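Local coordinates for amine oxidase domain-containing protein (Pyrococcus furiosus, PDB 3NRN), which binds adenosine monophosphate and probably acts as an oxidoreductase of the flavin-containing amine oxidase family, its substrate unknown, at residues I87-K92 and N141-S146; N121-E126 and E171-L176; K221-T224 and E228-S231; K332-L337 and L347-Y352. All coordinates share one frame; numbering follows the deposited sequence.

Contact 1. Residues I87-K92 and N141-S146; sequences ILWEGK and NEFLLS
W89 and F143 mark the nearest approach of the two backbones, with CA atoms 8.6 Å apart. The axis of strand 87-89 passes 11.1 Å from that of helix 142-146. Their directions differ by 133°, and large side chains span the gap. Just past W89 the chain reverses in a type I' turn that ends at K92, where G91 suits a backbone with positive phi; W89 and K92 close it with two backbone hydrogen bonds.

At the centre is an edge-to-face (T-shaped) aromatic pair. The edge of F143 points at the five-membered ring of W89, the centroids 4.8 Å apart and the planes at 76°. F143 CD1 stands 3.6 Å above the plane of the W89 indole, over its centre, while E90 CG lies against the opposite face, nearer the rim. W89 presents this ring because its CG is anti to the backbone N (chi1 180°), which carries the indole out past F143.

The contact thus sets the hairpin of strands 86-89 and 92-95, at one edge of the mixed sheet, against the start of helix 142-156. F94 and F102 add further aromatic cover. I87 meets F143 from the opposite direction, its CD1 4.0 Å from F143 CZ. Beside the six-membered ring a small residue suffices: S146 OG comes obliquely to within 3.8 Å of W89 CZ3. N141 caps the helix, its OD1 accepting from F143 N at 2.9 Å in the carbonyl plane and more weakly from L144 N, while its ND2 donates to F102 O.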
# COMPACT_ATOMS: atom_id res chain seq x y z
N ILE A 87 -20.12 -6.02 -3.27
CA ILE A 87 -20.44 -4.86 -4.08
C ILE A 87 -21.75 -4.16 -3.68
O ILE A 87 -22.73 -4.82 -3.34
CB ILE A 87 -20.52 -5.26 -5.57
CG1 ILE A 87 -19.19 -5.90 -5.99
CG2 ILE A 87 -20.82 -4.04 -6.43
CD1 ILE A 87 -19.14 -6.34 -7.43
N LEU A 88 -21.75 -2.83 -3.72
CA LEU A 88 -22.93 -2.03 -3.40
C LEU A 88 -23.46 -1.47 -4.71
O LEU A 88 -22.83 -0.61 -5.32
CB LEU A 88 -22.56 -0.86 -2.48
CG LEU A 88 -23.65 0.21 -2.27
CD1 LEU A 88 -24.91 -0.45 -1.71
CD2 LEU A 88 -23.16 1.30 -1.33
N TRP A 89 -24.61 -1.96 -5.14
CA TRP A 89 -25.20 -1.52 -6.40
C TRP A 89 -26.72 -1.50 -6.31
O TRP A 89 -27.34 -2.43 -5.80
CB TRP A 89 -24.75 -2.46 -7.52
CG TRP A 89 -25.27 -2.12 -8.88
CD1 TRP A 89 -26.26 -2.77 -9.57
CD2 TRP A 89 -24.81 -1.07 -9.75
NE1 TRP A 89 -26.43 -2.20 -10.81
CE2 TRP A 89 -25.55 -1.16 -10.94
CE3 TRP A 89 -23.83 -0.08 -9.63
CZ2 TRP A 89 -25.35 -0.29 -12.02
CZ3 TRP A 89 -23.63 0.80 -10.70
CH2 TRP A 89 -24.39 0.68 -11.88
N GLU A 90 -27.31 -0.41 -6.80
CA GLU A 90 -28.76 -0.22 -6.79
C GLU A 90 -29.38 -0.53 -5.43
O GLU A 90 -30.40 -1.22 -5.34
CB GLU A 90 -29.41 -1.08 -7.89
CG GLU A 90 -28.91 -0.74 -9.29
CD GLU A 90 -29.58 -1.56 -10.37
OE1 GLU A 90 -29.76 -2.78 -10.19
OE2 GLU A 90 -29.92 -0.98 -11.43
N GLY A 91 -28.76 -0.01 -4.38
CA GLY A 91 -29.27 -0.19 -3.04
C GLY A 91 -29.04 -1.52 -2.33
O GLY A 91 -29.61 -1.74 -1.26
N LYS A 92 -28.21 -2.39 -2.90
CA LYS A 92 -27.96 -3.68 -2.25
C LYS A 92 -26.48 -4.08 -2.21
O LYS A 92 -25.75 -3.92 -3.19
CB LYS A 92 -28.76 -4.79 -2.94
CG LYS A 92 -28.39 -4.99 -4.40
CD LYS A 92 -28.96 -6.29 -4.95
CE LYS A 92 -28.46 -6.56 -6.36
NZ LYS A 92 -28.81 -7.92 -6.84
N ASN A 141 -20.23 -3.16 -20.65
CA ASN A 141 -21.24 -3.40 -19.63
C ASN A 141 -21.17 -2.32 -18.56
O ASN A 141 -20.21 -2.24 -17.80
CB ASN A 141 -21.04 -4.78 -19.00
CG ASN A 141 -22.19 -5.18 -18.10
OD1 ASN A 141 -22.51 -4.47 -17.14
ND2 ASN A 141 -22.83 -6.30 -18.41
N GLU A 142 -22.21 -1.49 -18.51
CA GLU A 142 -22.31 -0.38 -17.58
C GLU A 142 -22.03 -0.75 -16.12
O GLU A 142 -21.57 0.09 -15.34
CB GLU A 142 -23.70 0.26 -17.71
CG GLU A 142 -23.91 1.52 -16.89
CD GLU A 142 -25.06 2.38 -17.42
OE1 GLU A 142 -25.44 3.35 -16.73
OE2 GLU A 142 -25.57 2.09 -18.52
N PHE A 143 -22.31 -1.99 -15.74
CA PHE A 143 -22.07 -2.43 -14.37
C PHE A 143 -20.60 -2.78 -14.13
O PHE A 143 -20.00 -2.32 -13.16
CB PHE A 143 -22.92 -3.67 -14.06
CG PHE A 143 -22.56 -4.31 -12.75
CD1 PHE A 143 -22.95 -3.74 -11.54
CD2 PHE A 143 -21.82 -5.49 -12.72
CE1 PHE A 143 -22.60 -4.32 -10.32
CE2 PHE A 143 -21.47 -6.09 -11.50
CZ PHE A 143 -21.86 -5.50 -10.31
N LEU A 144 -20.05 -3.59 -15.03
CA LEU A 144 -18.67 -4.03 -14.93
C LEU A 144 -17.67 -2.89 -14.96
O LEU A 144 -16.75 -2.84 -14.14
CB LEU A 144 -18.36 -5.02 -16.06
CG LEU A 144 -16.94 -5.59 -16.09
CD1 LEU A 144 -16.68 -6.40 -14.84
CD2 LEU A 144 -16.77 -6.46 -17.32
N LEU A 145 -17.84 -1.97 -15.90
CA LEU A 145 -16.93 -0.83 -16.03
C LEU A 145 -16.98 0.05 -14.79
O LEU A 145 -15.99 0.69 -14.42
CB LEU A 145 -17.29 -0.03 -17.28
CG LEU A 145 -17.02 -0.79 -18.57
CD1 LEU A 145 -17.71 -0.12 -19.75
CD2 LEU A 145 -15.51 -0.87 -18.79
N SER A 146 -18.15 0.08 -14.15
CA SER A 146 -18.35 0.87 -12.95
C SER A 146 -17.63 0.23 -11.77
O SER A 146 -16.98 0.92 -10.98
CB SER A 146 -19.85 0.99 -12.66
OG SER A 146 -20.10 1.94 -11.64

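Contact 2. Residues N121-E126 and E171-L176; sequences NKLPKE and EIRAAL
L123 and R173 make the apolar part of this contact. The methyl CD1 of L123 sits over one face of the R173 guanidinium; the N-H groups point outward in the plane, so the face itself suits an apolar methyl. It lies 3.7 Å from R173 NH1 and is equally near NH2, so it covers the fork of the group. The two side chains cross at about a right angle. R173 leaves the helix with CG anti to the backbone N, and a bend at chi3 (65°) then turns the guanidinium across the leucine.

The polar part is looser. R173 NH1 stands 3.7 Å from N121 O and 4.3 Å from N121 OD1, too far for hydrogen bonds, although the positive group would probably still favour these oxygens. N121 has a positive phi of 72°, a backbone shape that asparagine tolerates better than most residues.

An alanine in place of R173 would remove the guanidinium, and is likely to leave L123 CD1 without its flat cover and the oxygens of N121 without a nearby positive charge.

Neighbouring packing places the pair: L123 also rests on L166, A169 and K170, earlier in the same helix, and R173 touches I118. The arrangement is a surface contact in the helical part of the molecule, where the loop joining helices 115-119 and 130-137 lies along helix 165-178.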
# COMPACT_ATOMS: atom_id res chain seq x y z
N ASN A 121 -1.17 -17.23 -17.39
CA ASN A 121 -0.04 -16.31 -17.44
C ASN A 121 -0.06 -15.45 -18.70
O ASN A 121 0.69 -14.49 -18.82
CB ASN A 121 1.28 -17.09 -17.38
CG ASN A 121 2.11 -16.93 -18.64
OD1 ASN A 121 2.74 -15.89 -18.86
ND2 ASN A 121 2.12 -17.96 -19.48
N LYS A 122 -0.94 -15.80 -19.64
CA LYS A 122 -1.04 -15.05 -20.89
C LYS A 122 -1.60 -13.64 -20.68
O LYS A 122 -2.77 -13.47 -20.37
CB LYS A 122 -1.89 -15.82 -21.90
CG LYS A 122 -1.14 -16.99 -22.53
CD LYS A 122 -1.98 -17.75 -23.56
CE LYS A 122 -3.01 -18.65 -22.89
NZ LYS A 122 -3.74 -19.48 -23.90
N LEU A 123 -0.73 -12.65 -20.84
CA LEU A 123 -1.11 -11.25 -20.67
C LEU A 123 -1.29 -10.54 -22.01
O LEU A 123 -0.79 -11.00 -23.04
CB LEU A 123 -0.04 -10.52 -19.85
CG LEU A 123 0.19 -11.06 -18.43
CD1 LEU A 123 1.34 -10.31 -17.78
CD2 LEU A 123 -1.08 -10.90 -17.60
N PRO A 124 -2.01 -9.41 -22.02
CA PRO A 124 -2.26 -8.64 -23.24
C PRO A 124 -1.05 -7.96 -23.86
O PRO A 124 -0.36 -7.16 -23.22
CB PRO A 124 -3.33 -7.65 -22.80
CG PRO A 124 -3.00 -7.42 -21.36
CD PRO A 124 -2.73 -8.82 -20.88
N LYS A 125 -0.81 -8.27 -25.13
CA LYS A 125 0.29 -7.67 -25.89
C LYS A 125 -0.16 -6.26 -26.25
O LYS A 125 0.63 -5.42 -26.67
CB LYS A 125 0.55 -8.49 -27.16
CG LYS A 125 1.65 -7.96 -28.09
CD LYS A 125 3.05 -8.31 -27.61
CE LYS A 125 3.47 -7.47 -26.41
NZ LYS A 125 3.51 -6.02 -26.75
N GLU A 126 -1.45 -6.02 -26.07
CA GLU A 126 -2.07 -4.73 -26.36
C GLU A 126 -1.50 -3.64 -25.46
O GLU A 126 -1.19 -3.87 -24.29
CB GLU A 126 -3.58 -4.81 -26.12
CG GLU A 126 -4.33 -5.85 -26.94
CD GLU A 126 -4.80 -5.31 -28.28
OE1 GLU A 126 -5.49 -4.27 -28.29
OE2 GLU A 126 -4.49 -5.93 -29.32
N GLU A 171 -2.53 -7.02 -12.15
CA GLU A 171 -3.19 -6.90 -10.85
C GLU A 171 -4.27 -7.98 -10.76
O GLU A 171 -4.58 -8.49 -9.68
CB GLU A 171 -3.78 -5.50 -10.69
CG GLU A 171 -2.71 -4.45 -10.39
CD GLU A 171 -3.24 -3.03 -10.39
OE1 GLU A 171 -4.40 -2.82 -9.99
OE2 GLU A 171 -2.47 -2.12 -10.77
N ILE A 172 -4.84 -8.33 -11.91
CA ILE A 172 -5.86 -9.38 -11.94
C ILE A 172 -5.15 -10.70 -11.66
O ILE A 172 -5.66 -11.54 -10.93
CB ILE A 172 -6.57 -9.45 -13.32
CG1 ILE A 172 -7.49 -8.24 -13.49
CG2 ILE A 172 -7.37 -10.75 -13.41
CD1 ILE A 172 -8.11 -8.11 -14.88
N ARG A 173 -3.96 -10.88 -12.22
CA ARG A 173 -3.21 -12.10 -11.97
C ARG A 173 -2.90 -12.22 -10.47
O ARG A 173 -3.10 -13.27 -9.86
CB ARG A 173 -1.90 -12.11 -12.78
CG ARG A 173 -1.07 -13.37 -12.55
CD ARG A 173 -0.03 -13.57 -13.63
NE ARG A 173 0.97 -12.51 -13.64
CZ ARG A 173 1.91 -12.38 -14.58
NH1 ARG A 173 1.96 -13.24 -15.58
NH2 ARG A 173 2.78 -11.38 -14.52
N ALA A 174 -2.44 -11.12 -9.87
CA ALA A 174 -2.13 -11.11 -8.45
C ALA A 174 -3.36 -11.54 -7.63
O ALA A 174 -3.23 -12.26 -6.64
CB ALA A 174 -1.65 -9.71 -8.01
N ALA A 175 -4.54 -11.08 -8.04
CA ALA A 175 -5.76 -11.43 -7.31
C ALA A 175 -6.09 -12.92 -7.47
O ALA A 175 -6.58 -13.56 -6.53
CB ALA A 175 -6.93 -10.58 -7.80
N LEU A 176 -5.82 -13.47 -8.65
CA LEU A 176 -6.09 -14.88 -8.89
C LEU A 176 -5.11 -15.74 -8.09
O LEU A 176 -5.47 -16.78 -7.54
CB LEU A 176 -5.96 -15.21 -10.38
CG LEU A 176 -6.88 -14.49 -11.36
CD1 LEU A 176 -6.60 -14.95 -12.78
CD2 LEU A 176 -8.33 -14.76 -11.00

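Contact 3. Residues K221-T224 and E228-S231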
# COMPACT_ATOMS: atom_id res chain seq x y z
N LYS A 221 28.71 7.81 2.71
CA LYS A 221 28.40 8.26 4.06
C LYS A 221 27.07 8.99 4.04
O LYS A 221 26.74 9.66 3.07
CB LYS A 221 29.46 9.23 4.58
CG LYS A 221 30.79 8.59 4.92
CD LYS A 221 31.77 9.63 5.42
CE LYS A 221 33.07 8.99 5.88
NZ LYS A 221 34.01 10.02 6.41
N VAL A 222 26.30 8.83 5.11
CA VAL A 222 25.03 9.51 5.23
C VAL A 222 25.19 10.56 6.32
O VAL A 222 25.69 10.27 7.40
CB VAL A 222 23.91 8.53 5.59
CG1 VAL A 222 22.63 9.28 5.91
CG2 VAL A 222 23.67 7.58 4.41
N TYR A 223 24.79 11.79 6.02
CA TYR A 223 24.89 12.90 6.97
C TYR A 223 23.51 13.32 7.45
O TYR A 223 22.56 13.36 6.68
CB TYR A 223 25.56 14.11 6.30
CG TYR A 223 26.99 13.88 5.92
CD1 TYR A 223 28.03 14.36 6.72
CD2 TYR A 223 27.32 13.17 4.76
CE1 TYR A 223 29.36 14.13 6.39
CE2 TYR A 223 28.65 12.94 4.42
CZ TYR A 223 29.66 13.41 5.24
OH TYR A 223 30.98 13.18 4.92
N THR A 224 23.43 13.65 8.73
CA THR A 224 22.17 14.08 9.31
C THR A 224 22.21 15.58 9.58
O THR A 224 23.28 16.19 9.62
CB THR A 224 21.91 13.36 10.63
OG1 THR A 224 23.02 13.60 11.52
CG2 THR A 224 21.77 11.87 10.40
N GLU A 228 25.73 14.19 12.31
CA GLU A 228 26.27 12.87 12.62
C GLU A 228 26.65 12.16 11.33
O GLU A 228 26.01 12.35 10.30
CB GLU A 228 25.27 12.04 13.42
CG GLU A 228 25.13 12.52 14.84
CD GLU A 228 24.34 11.57 15.69
OE1 GLU A 228 23.13 11.42 15.44
OE2 GLU A 228 24.93 10.97 16.61
N GLU A 229 27.72 11.36 11.39
CA GLU A 229 28.22 10.62 10.23
C GLU A 229 28.01 9.12 10.34
O GLU A 229 28.35 8.52 11.36
CB GLU A 229 29.72 10.86 10.03
CG GLU A 229 30.09 12.31 9.89
CD GLU A 229 28.99 13.08 9.22
OE1 GLU A 229 28.32 12.48 8.34
OE2 GLU A 229 28.78 14.27 9.55
N TYR A 230 27.47 8.53 9.28
CA TYR A 230 27.23 7.09 9.22
C TYR A 230 27.71 6.56 7.88
O TYR A 230 27.10 6.83 6.86
CB TYR A 230 25.73 6.80 9.35
CG TYR A 230 25.12 7.33 10.62
CD1 TYR A 230 25.16 6.60 11.81
CD2 TYR A 230 24.51 8.59 10.64
CE1 TYR A 230 24.60 7.10 12.98
CE2 TYR A 230 23.95 9.09 11.80
CZ TYR A 230 24.00 8.34 12.97
OH TYR A 230 23.44 8.85 14.13
N SER A 231 28.82 5.82 7.89
CA SER A 231 29.35 5.25 6.66
C SER A 231 28.52 4.00 6.32
O SER A 231 27.97 3.36 7.21
CB SER A 231 30.82 4.87 6.84
OG SER A 231 30.97 4.03 7.97
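V222 and Y230 form the hydrogen-bonded pair of a beta hairpin whose strands, 221-224 and 229-231, run antiparallel with axes 4.5 Å apart. With strand 212-216 they make a three-stranded antiparallel sheet, as in the FAD-binding domains of related flavoproteins.

The N and O atoms of both residues are satisfied within the pair. V222 N donates to Y230 O at 2.8 Å, and Y230 N returns a bond to V222 O at 3.1 Å, in the carbonyl plane. Toward the turn T224 N gives a longer bond, 3.3 Å, to E228 O. T224 then lends its side chain: OG1 accepts from E228 N at 2.9 Å. The threonine can do so because chi1 of 57° sets OG1 between its backbone N and carbonyl carbon; D226 OD1 is a second partner of this hydroxyl. E228 OE1 forms a salt bridge with K210, a residue of the AMP pocket.

On the other side of the sheet Y223 shares its face with K221, E229 and S231, and its OH is hydrogen-bonded to E219 OE1. The modelled closeness of the E229 carboxylate to the Y223 ring is doubtful. A phenylalanine in place of Y223 would lack the hydroxyl, and would probably leave the E219 carboxylate without this mate.

V222, beta-branched and suited to a strand, is buried against V212 and L29, both pocket residues. Beside it on the same face, T224 CG2 meets Y230 CE2 at 3.8 Å, near the plane of the tyrosine ring and at its edge.

Contact 4. Residues K332-L337 and L347-Y352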
# COMPACT_ATOMS: atom_id res chain seq x y z
N LYS A 332 -18.82 15.56 -0.09
CA LYS A 332 -19.53 14.57 -0.88
C LYS A 332 -19.27 13.20 -0.26
O LYS A 332 -20.12 12.31 -0.34
CB LYS A 332 -19.03 14.58 -2.33
CG LYS A 332 -19.83 13.71 -3.29
CD LYS A 332 -21.27 14.21 -3.40
CE LYS A 332 -22.07 13.38 -4.39
NZ LYS A 332 -23.49 13.84 -4.49
N GLY A 333 -18.10 13.05 0.35
CA GLY A 333 -17.74 11.79 0.97
C GLY A 333 -18.63 11.48 2.16
O GLY A 333 -19.16 10.37 2.27
N TRP A 334 -18.78 12.44 3.06
CA TRP A 334 -19.62 12.24 4.23
C TRP A 334 -21.09 12.10 3.82
O TRP A 334 -21.87 11.41 4.48
CB TRP A 334 -19.46 13.41 5.21
CG TRP A 334 -18.08 13.52 5.84
CD1 TRP A 334 -17.27 14.61 5.82
CD2 TRP A 334 -17.42 12.53 6.64
NE1 TRP A 334 -16.14 14.37 6.57
CE2 TRP A 334 -16.20 13.10 7.08
CE3 TRP A 334 -17.73 11.22 7.04
CZ2 TRP A 334 -15.29 12.41 7.90
CZ3 TRP A 334 -16.82 10.53 7.85
CH2 TRP A 334 -15.62 11.13 8.27
N GLU A 335 -21.47 12.75 2.73
CA GLU A 335 -22.84 12.68 2.23
C GLU A 335 -23.19 11.25 1.81
O GLU A 335 -24.24 10.72 2.18
CB GLU A 335 -23.02 13.61 1.02
CG GLU A 335 -24.36 13.44 0.32
CD GLU A 335 -24.32 13.87 -1.14
OE1 GLU A 335 -24.19 15.09 -1.41
OE2 GLU A 335 -24.41 12.99 -2.02
N GLU A 336 -22.30 10.62 1.04
CA GLU A 336 -22.54 9.25 0.59
C GLU A 336 -22.55 8.28 1.76
O GLU A 336 -23.32 7.32 1.77
CB GLU A 336 -21.46 8.84 -0.42
CG GLU A 336 -21.37 9.75 -1.64
CD GLU A 336 -20.27 9.36 -2.60
OE1 GLU A 336 -19.16 9.04 -2.13
OE2 GLU A 336 -20.50 9.38 -3.82
N LEU A 337 -21.70 8.54 2.75
CA LEU A 337 -21.63 7.68 3.92
C LEU A 337 -22.87 7.84 4.79
O LEU A 337 -23.30 6.90 5.45
CB LEU A 337 -20.36 7.99 4.73
CG LEU A 337 -19.04 7.50 4.11
CD1 LEU A 337 -17.85 7.93 4.97
CD2 LEU A 337 -19.08 5.99 3.98
N LEU A 347 -15.78 10.87 12.16
CA LEU A 347 -14.71 10.97 13.15
C LEU A 347 -13.56 11.82 12.63
O LEU A 347 -13.06 12.70 13.32
CB LEU A 347 -14.16 9.58 13.50
CG LEU A 347 -14.94 8.66 14.43
CD1 LEU A 347 -14.20 7.33 14.54
CD2 LEU A 347 -15.07 9.30 15.80
N LEU A 348 -13.14 11.54 11.39
CA LEU A 348 -12.04 12.26 10.79
C LEU A 348 -11.85 11.89 9.32
O LEU A 348 -11.98 10.73 8.94
CB LEU A 348 -10.75 11.96 11.55
CG LEU A 348 -9.43 12.54 11.04
CD1 LEU A 348 -9.32 14.00 11.47
CD2 LEU A 348 -8.27 11.74 11.60
N ALA A 349 -11.54 12.90 8.51
CA ALA A 349 -11.29 12.69 7.10
C ALA A 349 -9.80 12.96 6.95
O ALA A 349 -9.31 14.00 7.40
CB ALA A 349 -12.09 13.68 6.26
N GLN A 350 -9.07 12.02 6.36
CA GLN A 350 -7.64 12.20 6.19
C GLN A 350 -7.27 12.30 4.72
O GLN A 350 -7.67 11.46 3.91
CB GLN A 350 -6.88 11.03 6.82
CG GLN A 350 -6.87 11.01 8.34
CD GLN A 350 -6.46 9.66 8.89
OE1 GLN A 350 -7.15 8.67 8.70
NE2 GLN A 350 -5.32 9.62 9.57
N VAL A 351 -6.51 13.34 4.38
CA VAL A 351 -6.07 13.57 3.01
C VAL A 351 -4.64 13.05 2.87
O VAL A 351 -3.76 13.44 3.62
CB VAL A 351 -6.08 15.07 2.65
CG1 VAL A 351 -5.66 15.25 1.20
CG2 VAL A 351 -7.46 15.66 2.88
N TYR A 352 -4.43 12.18 1.89
CA TYR A 352 -3.10 11.61 1.66
C TYR A 352 -2.63 11.81 0.23
O TYR A 352 -3.41 11.70 -0.71
CB TYR A 352 -3.11 10.12 2.00
CG TYR A 352 -3.26 9.82 3.48
CD1 TYR A 352 -2.29 10.23 4.39
CD2 TYR A 352 -4.37 9.12 3.96
CE1 TYR A 352 -2.42 9.95 5.75
CE2 TYR A 352 -4.50 8.83 5.32
CZ TYR A 352 -3.52 9.25 6.21
OH TYR A 352 -3.65 8.97 7.55
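W334 reaches the strand with the edge of its indole. L348 O lies near the ring plane, 3.7 Å from W334 CH2, and the carbonyl carbon of L348 is likewise in plane at that edge. A349 CB approaches obliquely, 3.8 Å from W334 CZ2, as does L347 N beside CH2. The ring of F272, on strand 269-277, makes an edge-to-face pair with the same indole.

A tryptophan suits this place because the backbones are well apart: W334 and A349, the nearest pair, have CA atoms 8.8 Å apart. Its CG is anti to the carbonyl carbon (chi1 -66°), and the six-membered ring extends to the strand. The small A349 lets that ring come close to the main chain. L348 O has its polar partner in N273 ND2, so the tryptophan packs against a carbonyl that is already engaged.

One turn of the helix is tied along its other side by a salt bridge, K332 NZ to E335 OE2 at 2.8 Å, made on the syn side of the carboxylate. The buried carboxylate of E336 is satisfied by the backbone N atoms of M293 and I294.

Two successive residues, L347 and L348, pair with the single N273, a classic beta bulge in an edge strand of the mixed sheet. The whole is a helix-on-sheet arrangement: helix 326-340 lies over the sheet and the chain returns at its edge as strand 345-351.

Overall arrangement
From the N terminus the chain first passes the nucleotide-binding strands, then reaches I87-K92. Contact 1 closes the long excursion from there to N141-S146, joining the hairpin edge of the mixed sheet to helix 142-156. Contact 2 opens inside that span and closes beyond it, so the two cross; it draws the loop after helix 115-119 onto helix 165-178, which follows helix 142-156. Contact 3 comes later, a short hairpin near the AMP site, with its centre about 54 Å from that of contact 1. Contact 4, last in series, links helix 326-340 to strand 345-351, at the other edge of the sheet that contact 1 reaches.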